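Local coordinates for fibronectin type III domain-containing protein (Simiduia agarivorans, PDB 6P2K) that probably hydrolyses xyloglucan-type beta-glucans as a GH74 glycoside hydrolase, through the beta-propeller part of a longer protein that also has fibronectin type III sequence, at residues 734-739 with 767-772; 746-751 with 755-760. One frame throughout, in Å; residues are numbered along the deposited sequence.

In the fold
Both contacts belong to one beta-propeller sheet, whose strand order is 7-8, 765-770, 754-761, 745-751. The first strand of the chain closes this blade with the last three. Contact 2 is a hairpin that pairs the outermost strand 745-751 with its neighbour 754-761, mainly through backbone hydrogen bonds. Contact 1 brings a loop of the preceding blade against strand 765-770, so side chains carry it. Their centres are about 10 Å apart. Both are partly buried; in contact 1 Asp736 is exposed, in contact 2 Lys750 is, while Ile734, Leu738, Leu757 and Tyr758 are buried. Strands 765-770 and 754-761 are neighbours, and the Arg769 to Leu757 backbone pairing connects the two contacts directly.

Contact 1 of 2, residues 734-739 with 767-772; sequences ITDDLH and WRRSIS
Asp736 and Arg769 form a salt bridge between the loop after strand 729-733 and strand 765-770. The arginine presents its NE side to a single carboxylate oxygen. Asp736 OD2 accepts from Arg769 NH2 at 2.7 Å and from Arg769 NE at 3.0 Å. The bond from NH2 is the straighter, with 152° at its hydrogen. Carboxylate and guanidinium are nearly coplanar, their planes 22° apart.

Ile734 CB lies over one face of the guanidinium, offset toward its rim, and is 3.9 Å from Arg769 NE. The charged group thus meets carbon on a face and oxygen at an edge. The arginine chain is extended from CG to NE. Its CG stands opposite the backbone N (chi1 -174°), and the chain reaches across to the loop.

At the other end, Leu738 CD1 sits over a face of the Trp767 indole. It is 3.9 Å from the centroid of the five-membered ring, a CH-pi contact, and 3.7 Å from Trp767 CD2. The indole NE1 bonds to Ala764 O.

Behind these groups, a type II' turn from Thr735 to Leu738 shapes the loop. It is closed by Leu738 N to Thr735 O at 2.9 Å. Asp737 accepts from the backbone N of Val5 and Trp6, and Trp6 NE1 bonds to Ile734 O. The N-terminal segment therefore shares this junction between blades. The exposed Asp736 carboxylate meets two N-H groups, which should favour its charged form; the buried Ile734 and Leu738 supply the apolar part.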
ATOM      1  N   ILE B 734     -25.494 -40.061  24.812  1.00 32.18           N
ATOM      2  CA  ILE B 734     -25.728 -38.703  24.329  1.00 31.14           C
ATOM      3  C   ILE B 734     -26.021 -38.726  22.834  1.00 26.46           C
ATOM      4  O   ILE B 734     -25.796 -37.736  22.131  1.00 27.67           O
ATOM      5  CB  ILE B 734     -24.538 -37.777  24.647  1.00 27.85           C
ATOM      6  CG1 ILE B 734     -23.271 -38.250  23.935  1.00 25.71           C
ATOM      7  CG2 ILE B 734     -24.314 -37.689  26.149  1.00 25.56           C
ATOM      8  CD1 ILE B 734     -22.256 -37.139  23.700  1.00 24.00           C
ATOM      9  N   THR B 735     -26.532 -39.856  22.340  1.00 25.62           N
ATOM     10  CA  THR B 735     -26.922 -39.930  20.935  1.00 29.76           C
ATOM     11  C   THR B 735     -28.035 -38.937  20.629  1.00 31.63           C
ATOM     12  O   THR B 735     -27.957 -38.183  19.650  1.00 31.30           O
ATOM     13  CB  THR B 735     -27.358 -41.353  20.579  1.00 32.17           C
ATOM     14  OG1 THR B 735     -26.349 -42.280  20.999  1.00 31.54           O
ATOM     15  CG2 THR B 735     -27.564 -41.487  19.074  1.00 29.40           C
ATOM     16  N   ASP B 736     -29.076 -38.917  21.464  1.00 34.21           N
ATOM     17  CA  ASP B 736     -30.191 -37.958  21.391  1.00 36.36           C
ATOM     18  C   ASP B 736     -30.734 -37.955  19.961  1.00 36.04           C
ATOM     19  O   ASP B 736     -31.056 -39.028  19.431  1.00 37.48           O
ATOM     20  CB  ASP B 736     -29.729 -36.605  21.918  1.00 36.69           C
ATOM     21  CG  ASP B 736     -29.341 -36.651  23.384  1.00 40.62           C
ATOM     22  OD1 ASP B 736     -30.028 -37.343  24.163  1.00 42.02           O
ATOM     23  OD2 ASP B 736     -28.351 -35.991  23.759  1.00 43.51           O
ATOM     24  N   ASP B 737     -30.833 -36.802  19.300  1.00 34.08           N
ATOM     25  CA  ASP B 737     -31.428 -36.710  17.975  1.00 35.81           C
ATOM     26  C   ASP B 737     -30.406 -36.826  16.843  1.00 32.65           C
ATOM     27  O   ASP B 737     -30.724 -36.471  15.703  1.00 31.80           O
ATOM     28  CB  ASP B 737     -32.213 -35.401  17.842  1.00 35.42           C
ATOM     29  CG  ASP B 737     -31.393 -34.184  18.228  1.00 37.56           C
ATOM     30  OD1 ASP B 737     -30.225 -34.349  18.637  1.00 36.69           O
ATOM     31  OD2 ASP B 737     -31.919 -33.056  18.120  1.00 43.25           O
ATOM     32  N   LEU B 738     -29.198 -37.316  17.123  1.00 31.15           N
ATOM     33  CA  LEU B 738     -28.179 -37.473  16.084  1.00 28.75           C
ATOM     34  C   LEU B 738     -28.485 -38.746  15.306  1.00 30.62           C
ATOM     35  O   LEU B 738     -28.233 -39.857  15.778  1.00 31.58           O
ATOM     36  CB  LEU B 738     -26.781 -37.510  16.685  1.00 23.10           C
ATOM     37  CG  LEU B 738     -25.648 -37.326  15.669  1.00 24.22           C
ATOM     38  CD1 LEU B 738     -25.752 -35.969  14.976  1.00 24.86           C
ATOM     39  CD2 LEU B 738     -24.291 -37.483  16.335  1.00 22.76           C
ATOM     40  N   HIS B 739     -29.028 -38.585  14.099  1.00 30.38           N
ATOM     41  CA  HIS B 739     -29.535 -39.736  13.363  1.00 32.64           C
ATOM     42  C   HIS B 739     -28.419 -40.472  12.628  1.00 33.86           C
ATOM     43  O   HIS B 739     -28.440 -41.705  12.538  1.00 37.28           O
ATOM     44  CB  HIS B 739     -30.642 -39.284  12.414  1.00 33.71           C
ATOM     45  CG  HIS B 739     -31.861 -38.766  13.117  1.00 39.39           C
ATOM     46  ND1 HIS B 739     -32.270 -37.452  13.031  1.00 39.55           N
ATOM     47  CD2 HIS B 739     -32.755 -39.386  13.925  1.00 39.77           C
ATOM     48  CE1 HIS B 739     -33.364 -37.285  13.752  1.00 42.15           C
ATOM     49  NE2 HIS B 739     -33.680 -38.444  14.303  1.00 42.34           N
ATOM     50  N   TRP B 767     -21.624 -31.545  13.184  1.00 20.67           N
ATOM     51  CA  TRP B 767     -22.647 -31.328  14.195  1.00 21.40           C
ATOM     52  C   TRP B 767     -21.973 -30.944  15.504  1.00 24.64           C
ATOM     53  O   TRP B 767     -20.834 -31.340  15.767  1.00 23.41           O
ATOM     54  CB  TRP B 767     -23.506 -32.584  14.411  1.00 19.74           C
ATOM     55  CG  TRP B 767     -24.217 -33.048  13.184  1.00 17.92           C
ATOM     56  CD1 TRP B 767     -23.668 -33.675  12.104  1.00 15.47           C
ATOM     57  CD2 TRP B 767     -25.616 -32.924  12.909  1.00 19.62           C
ATOM     58  NE1 TRP B 767     -24.638 -33.945  11.172  1.00 16.60           N
ATOM     59  CE2 TRP B 767     -25.843 -33.495  11.642  1.00 18.75           C
ATOM     60  CE3 TRP B 767     -26.699 -32.383  13.612  1.00 19.68           C
ATOM     61  CZ2 TRP B 767     -27.111 -33.545  11.064  1.00 23.94           C
ATOM     62  CZ3 TRP B 767     -27.953 -32.432  13.037  1.00 24.16           C
ATOM     63  CH2 TRP B 767     -28.150 -33.011  11.775  1.00 26.47           C
ATOM     64  N   ARG B 768     -22.689 -30.182  16.331  1.00 22.18           N
ATOM     65  CA  ARG B 768     -22.185 -29.812  17.643  1.00 21.74           C
ATOM     66  C   ARG B 768     -23.276 -29.970  18.693  1.00 28.20           C
ATOM     67  O   ARG B 768     -24.472 -29.848  18.407  1.00 28.17           O
ATOM     68  CB  ARG B 768     -21.631 -28.380  17.661  1.00 16.54           C
ATOM     69  CG  ARG B 768     -22.662 -27.299  17.888  1.00 22.01           C
ATOM     70  CD  ARG B 768     -21.992 -25.958  18.125  1.00 22.77           C
ATOM     71  NE  ARG B 768     -22.961 -24.933  18.488  1.00 24.75           N
ATOM     72  CZ  ARG B 768     -22.646 -23.681  18.801  1.00 28.64           C
ATOM     73  NH1 ARG B 768     -21.378 -23.291  18.794  1.00 26.60           N
ATOM     74  NH2 ARG B 768     -23.602 -22.819  19.124  1.00 31.69           N
ATOM     75  N   ARG B 769     -22.841 -30.245  19.919  1.00 27.74           N
ATOM     76  CA  ARG B 769     -23.730 -30.509  21.038  1.00 27.43           C
ATOM     77  C   ARG B 769     -23.206 -29.789  22.268  1.00 27.76           C
ATOM     78  O   ARG B 769     -21.997 -29.767  22.515  1.00 25.33           O
ATOM     79  CB  ARG B 769     -23.836 -32.017  21.318  1.00 28.29           C
ATOM     80  CG  ARG B 769     -24.857 -32.388  22.384  1.00 33.53           C
ATOM     81  CD  ARG B 769     -24.719 -33.837  22.812  1.00 32.29           C
ATOM     82  NE  ARG B 769     -25.848 -34.276  23.628  1.00 33.18           N
ATOM     83  CZ  ARG B 769     -25.944 -34.073  24.938  1.00 38.08           C
ATOM     84  NH1 ARG B 769     -24.977 -33.436  25.583  1.00 41.73           N
ATOM     85  NH2 ARG B 769     -27.005 -34.506  25.603  1.00 41.87           N
ATOM     86  N   SER B 770     -24.120 -29.193  23.030  1.00 32.26           N
ATOM     87  CA  SER B 770     -23.759 -28.598  24.308  1.00 30.85           C
ATOM     88  C   SER B 770     -23.445 -29.692  25.321  1.00 27.88           C
ATOM     89  O   SER B 770     -24.112 -30.729  25.364  1.00 30.42           O
ATOM     90  CB  SER B 770     -24.897 -27.715  24.818  1.00 35.97           C
ATOM     91  OG  SER B 770     -24.403 -26.690  25.658  1.00 42.20           O
ATOM     92  N   ILE B 771     -22.416 -29.463  26.131  1.00 27.08           N
ATOM     93  CA  ILE B 771     -21.943 -30.435  27.115  1.00 30.44           C
ATOM     94  C   ILE B 771     -22.035 -29.793  28.493  1.00 32.49           C
ATOM     95  O   ILE B 771     -21.401 -28.761  28.744  1.00 36.67           O
ATOM     96  CB  ILE B 771     -20.506 -30.893  26.822  1.00 29.80           C
ATOM     97  CG1 ILE B 771     -20.421 -31.559  25.443  1.00 26.46           C
ATOM     98  CG2 ILE B 771     -20.013 -31.833  27.912  1.00 32.29           C
ATOM     99  CD1 ILE B 771     -21.166 -32.868  25.343  1.00 24.85           C
ATOM    100  N   SER B 772     -22.808 -30.403  29.382  1.00 34.81           N
ATOM    101  CA  SER B 772     -23.039 -29.849  30.707  1.00 39.86           C
ATOM    102  C   SER B 772     -22.140 -30.516  31.743  1.00 40.09           C
ATOM    103  O   SER B 772     -21.683 -31.650  31.571  1.00 37.79           O
ATOM    104  CB  SER B 772     -24.508 -30.000  31.112  1.00 43.12           C
ATOM    105  OG  SER B 772     -24.935 -31.346  31.007  1.00 47.21           O
TER

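Contact 2 of 2, residues 746-751 with 755-760; sequences SRFIKD and MYLYST
Two groups grip Ser746 OG: Ser759 OG donates to it at 3.2 Å, and it also bonds to Gly695 O. Next along the hairpin, Arg747 and Tyr758 form a hydrogen-bonded antiparallel pair, as do Ile749 and Tyr756. The shortest of these bonds is Tyr756 N to Ile749 O, 2.7 Å, bent to 147° at the hydrogen.

The face of Phe748, Met755 and Leu757, with Ser746, Ser759 and Lys750, is partly apolar. Leu757 CD1 lies over the Phe748 ring, 4.3 Å from its centroid. The bend of Met755 at chi2 (-50°) accompanies its SD at 3.6 Å from Lys750 CB; the bend at chi3 turns Met755 CE back beside Phe748 CB.

On the other face, Ile749 CD1 sits over the Tyr758 ring, and Ile749 CB is 3.8 Å from Tyr758 CD1. Arg747 points its end away to Val406 O, close to the zinc ligand Asp405. One water bridges Asp751 O (2.9 Å) and Tyr756 OH. Arg768 bonds to Asp751 OD2 and Tyr758 OH, so its positive charge probably stabilises the carboxylate where the hairpin turns.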
ATOM      1  N   SER B 746     -13.816 -35.733  16.848  1.00 22.06           N
ATOM      2  CA  SER B 746     -14.521 -34.967  17.865  1.00 25.24           C
ATOM      3  C   SER B 746     -13.537 -34.074  18.604  1.00 25.06           C
ATOM      4  O   SER B 746     -12.397 -34.472  18.861  1.00 23.06           O
ATOM      5  CB  SER B 746     -15.261 -35.880  18.861  1.00 25.45           C
ATOM      6  OG  SER B 746     -16.190 -36.724  18.202  1.00 29.51           O
ATOM      7  N   ARG B 747     -13.981 -32.864  18.933  1.00 23.20           N
ATOM      8  CA  ARG B 747     -13.196 -31.924  19.720  1.00 24.06           C
ATOM      9  C   ARG B 747     -14.110 -31.253  20.731  1.00 24.30           C
ATOM     10  O   ARG B 747     -15.241 -30.882  20.402  1.00 23.63           O
ATOM     11  CB  ARG B 747     -12.528 -30.845  18.852  1.00 27.23           C
ATOM     12  CG  ARG B 747     -11.437 -31.345  17.922  1.00 34.27           C
ATOM     13  CD  ARG B 747     -10.665 -30.178  17.328  1.00 40.04           C
ATOM     14  NE  ARG B 747      -9.931 -30.551  16.120  1.00 44.20           N
ATOM     15  CZ  ARG B 747      -8.677 -30.992  16.113  1.00 44.91           C
ATOM     16  NH1 ARG B 747      -8.012 -31.122  17.256  1.00 37.25           N
ATOM     17  NH2 ARG B 747      -8.086 -31.305  14.964  1.00 45.37           N
ATOM     18  N   PHE B 748     -13.625 -31.103  21.956  1.00 25.97           N
ATOM     19  CA  PHE B 748     -14.316 -30.306  22.960  1.00 29.30           C
ATOM     20  C   PHE B 748     -13.863 -28.860  22.813  1.00 28.77           C
ATOM     21  O   PHE B 748     -12.671 -28.561  22.938  1.00 28.59           O
ATOM     22  CB  PHE B 748     -14.040 -30.828  24.368  1.00 25.39           C
ATOM     23  CG  PHE B 748     -14.731 -32.123  24.677  1.00 25.33           C
ATOM     24  CD1 PHE B 748     -16.067 -32.140  25.040  1.00 24.72           C
ATOM     25  CD2 PHE B 748     -14.047 -33.325  24.601  1.00 23.65           C
ATOM     26  CE1 PHE B 748     -16.705 -33.330  25.327  1.00 25.12           C
ATOM     27  CE2 PHE B 748     -14.681 -34.520  24.884  1.00 24.63           C
ATOM     28  CZ  PHE B 748     -16.013 -34.521  25.246  1.00 25.38           C
ATOM     29  N   ILE B 749     -14.811 -27.968  22.541  1.00 27.65           N
ATOM     30  CA  ILE B 749     -14.505 -26.592  22.176  1.00 26.58           C
ATOM     31  C   ILE B 749     -15.414 -25.664  22.965  1.00 29.84           C
ATOM     32  O   ILE B 749     -16.630 -25.877  23.021  1.00 32.15           O
ATOM     33  CB  ILE B 749     -14.671 -26.365  20.660  1.00 26.59           C
ATOM     34  CG1 ILE B 749     -13.663 -27.222  19.891  1.00 27.19           C
ATOM     35  CG2 ILE B 749     -14.499 -24.894  20.310  1.00 28.13           C
ATOM     36  CD1 ILE B 749     -13.718 -27.045  18.403  1.00 31.58           C
ATOM     37  N   LYS B 750     -14.822 -24.642  23.580  1.00 29.47           N
ATOM     38  CA  LYS B 750     -15.572 -23.623  24.301  1.00 33.91           C
ATOM     39  C   LYS B 750     -15.943 -22.497  23.345  1.00 34.41           C
ATOM     40  O   LYS B 750     -15.074 -21.941  22.666  1.00 36.98           O
ATOM     41  CB  LYS B 750     -14.756 -23.077  25.473  1.00 36.45           C
ATOM     42  CG  LYS B 750     -15.503 -22.063  26.324  1.00 43.42           C
ATOM     43  CD  LYS B 750     -14.837 -21.884  27.680  1.00 49.98           C
ATOM     44  CE  LYS B 750     -15.617 -22.593  28.777  1.00 55.74           C
ATOM     45  NZ  LYS B 750     -16.141 -21.631  29.794  1.00 61.55           N
ATOM     46  N   ASP B 751     -17.231 -22.167  23.292  1.00 36.31           N
ATOM     47  CA  ASP B 751     -17.741 -21.146  22.381  1.00 42.41           C
ATOM     48  C   ASP B 751     -18.709 -20.263  23.154  1.00 44.84           C
ATOM     49  O   ASP B 751     -19.771 -20.730  23.578  1.00 47.57           O
ATOM     50  CB  ASP B 751     -18.423 -21.780  21.167  1.00 49.51           C
ATOM     51  CG  ASP B 751     -18.920 -20.751  20.170  1.00 58.34           C
ATOM     52  OD1 ASP B 751     -18.081 -20.068  19.546  1.00 61.91           O
ATOM     53  OD2 ASP B 751     -20.154 -20.628  20.008  1.00 61.37           O
ATOM     54  N   MET B 755     -19.187 -24.979  26.973  1.00 28.79           N
ATOM     55  CA  MET B 755     -18.454 -26.109  26.418  1.00 30.25           C
ATOM     56  C   MET B 755     -19.323 -26.840  25.403  1.00 30.19           C
ATOM     57  O   MET B 755     -20.489 -27.149  25.673  1.00 30.51           O
ATOM     58  CB  MET B 755     -18.006 -27.071  27.521  1.00 30.48           C
ATOM     59  CG  MET B 755     -16.775 -26.612  28.305  1.00 38.34           C
ATOM     60  SD  MET B 755     -15.363 -26.109  27.287  1.00 43.77           S
ATOM     61  CE  MET B 755     -15.204 -27.502  26.162  1.00 36.30           C
ATOM     62  N   TYR B 756     -18.752 -27.113  24.237  1.00 24.95           N
ATOM     63  CA  TYR B 756     -19.440 -27.819  23.172  1.00 24.33           C
ATOM     64  C   TYR B 756     -18.610 -29.012  22.727  1.00 24.28           C
ATOM     65  O   TYR B 756     -17.385 -29.027  22.871  1.00 25.43           O
ATOM     66  CB  TYR B 756     -19.692 -26.909  21.963  1.00 26.93           C
ATOM     67  CG  TYR B 756     -20.778 -25.880  22.164  1.00 27.42           C
ATOM     68  CD1 TYR B 756     -22.109 -26.187  21.903  1.00 28.21           C
ATOM     69  CD2 TYR B 756     -20.473 -24.600  22.596  1.00 26.86           C
ATOM     70  CE1 TYR B 756     -23.107 -25.247  22.077  1.00 30.75           C
ATOM     71  CE2 TYR B 756     -21.463 -23.654  22.774  1.00 32.43           C
ATOM     72  CZ  TYR B 756     -22.778 -23.982  22.513  1.00 33.35           C
ATOM     73  OH  TYR B 756     -23.764 -23.041  22.690  1.00 40.71           O
ATOM     74  N   LEU B 757     -19.293 -30.010  22.182  1.00 24.85           N
ATOM     75  CA  LEU B 757     -18.660 -31.119  21.483  1.00 20.43           C
ATOM     76  C   LEU B 757     -18.908 -30.927  19.994  1.00 22.02           C
ATOM     77  O   LEU B 757     -20.060 -30.935  19.551  1.00 23.21           O
ATOM     78  CB  LEU B 757     -19.217 -32.461  21.962  1.00 18.67           C
ATOM     79  CG  LEU B 757     -18.856 -33.717  21.164  1.00 22.42           C
ATOM     80  CD1 LEU B 757     -17.356 -33.979  21.207  1.00 25.07           C
ATOM     81  CD2 LEU B 757     -19.619 -34.918  21.697  1.00 24.21           C
ATOM     82  N   TYR B 758     -17.838 -30.721  19.234  1.00 19.04           N
ATOM     83  CA  TYR B 758     -17.902 -30.638  17.780  1.00 19.90           C
ATOM     84  C   TYR B 758     -17.474 -31.983  17.211  1.00 23.09           C
ATOM     85  O   TYR B 758     -16.352 -32.438  17.469  1.00 24.30           O
ATOM     86  CB  TYR B 758     -16.992 -29.530  17.245  1.00 20.09           C
ATOM     87  CG  TYR B 758     -17.500 -28.115  17.415  1.00 21.84           C
ATOM     88  CD1 TYR B 758     -17.701 -27.567  18.677  1.00 26.50           C
ATOM     89  CD2 TYR B 758     -17.747 -27.311  16.309  1.00 21.55           C
ATOM     90  CE1 TYR B 758     -18.150 -26.263  18.829  1.00 25.43           C
ATOM     91  CE2 TYR B 758     -18.201 -26.009  16.452  1.00 23.44           C
ATOM     92  CZ  TYR B 758     -18.398 -25.491  17.713  1.00 25.57           C
ATOM     93  OH  TYR B 758     -18.841 -24.196  17.866  1.00 28.43           O
ATOM     94  N   SER B 759     -18.357 -32.613  16.438  1.00 18.50           N
ATOM     95  CA  SER B 759     -18.065 -33.908  15.834  1.00 21.58           C
ATOM     96  C   SER B 759     -18.334 -33.875  14.339  1.00 20.96           C
ATOM     97  O   SER B 759     -19.385 -33.390  13.900  1.00 20.97           O
ATOM     98  CB  SER B 759     -18.877 -35.027  16.508  1.00 21.74           C
ATOM     99  OG  SER B 759     -18.825 -34.932  17.920  1.00 23.75           O
ATOM    100  N   THR B 760     -17.385 -34.393  13.565  1.00 18.55           N
ATOM    101  CA  THR B 760     -17.558 -34.583  12.136  1.00 17.33           C
ATOM    102  C   THR B 760     -17.915 -36.035  11.854  1.00 20.14           C
ATOM    103  O   THR B 760     -17.541 -36.941  12.605  1.00 17.81           O
ATOM    104  CB  THR B 760     -16.292 -34.196  11.380  1.00 19.20           C
ATOM    105  OG1 THR B 760     -15.221 -35.069  11.771  1.00 20.63           O
ATOM    106  CG2 THR B 760     -15.911 -32.768  11.698  1.00 20.98           C
TER
HETATM  107  O   HOH W   1     -22.606 -20.622  23.227  1.00 64.44           O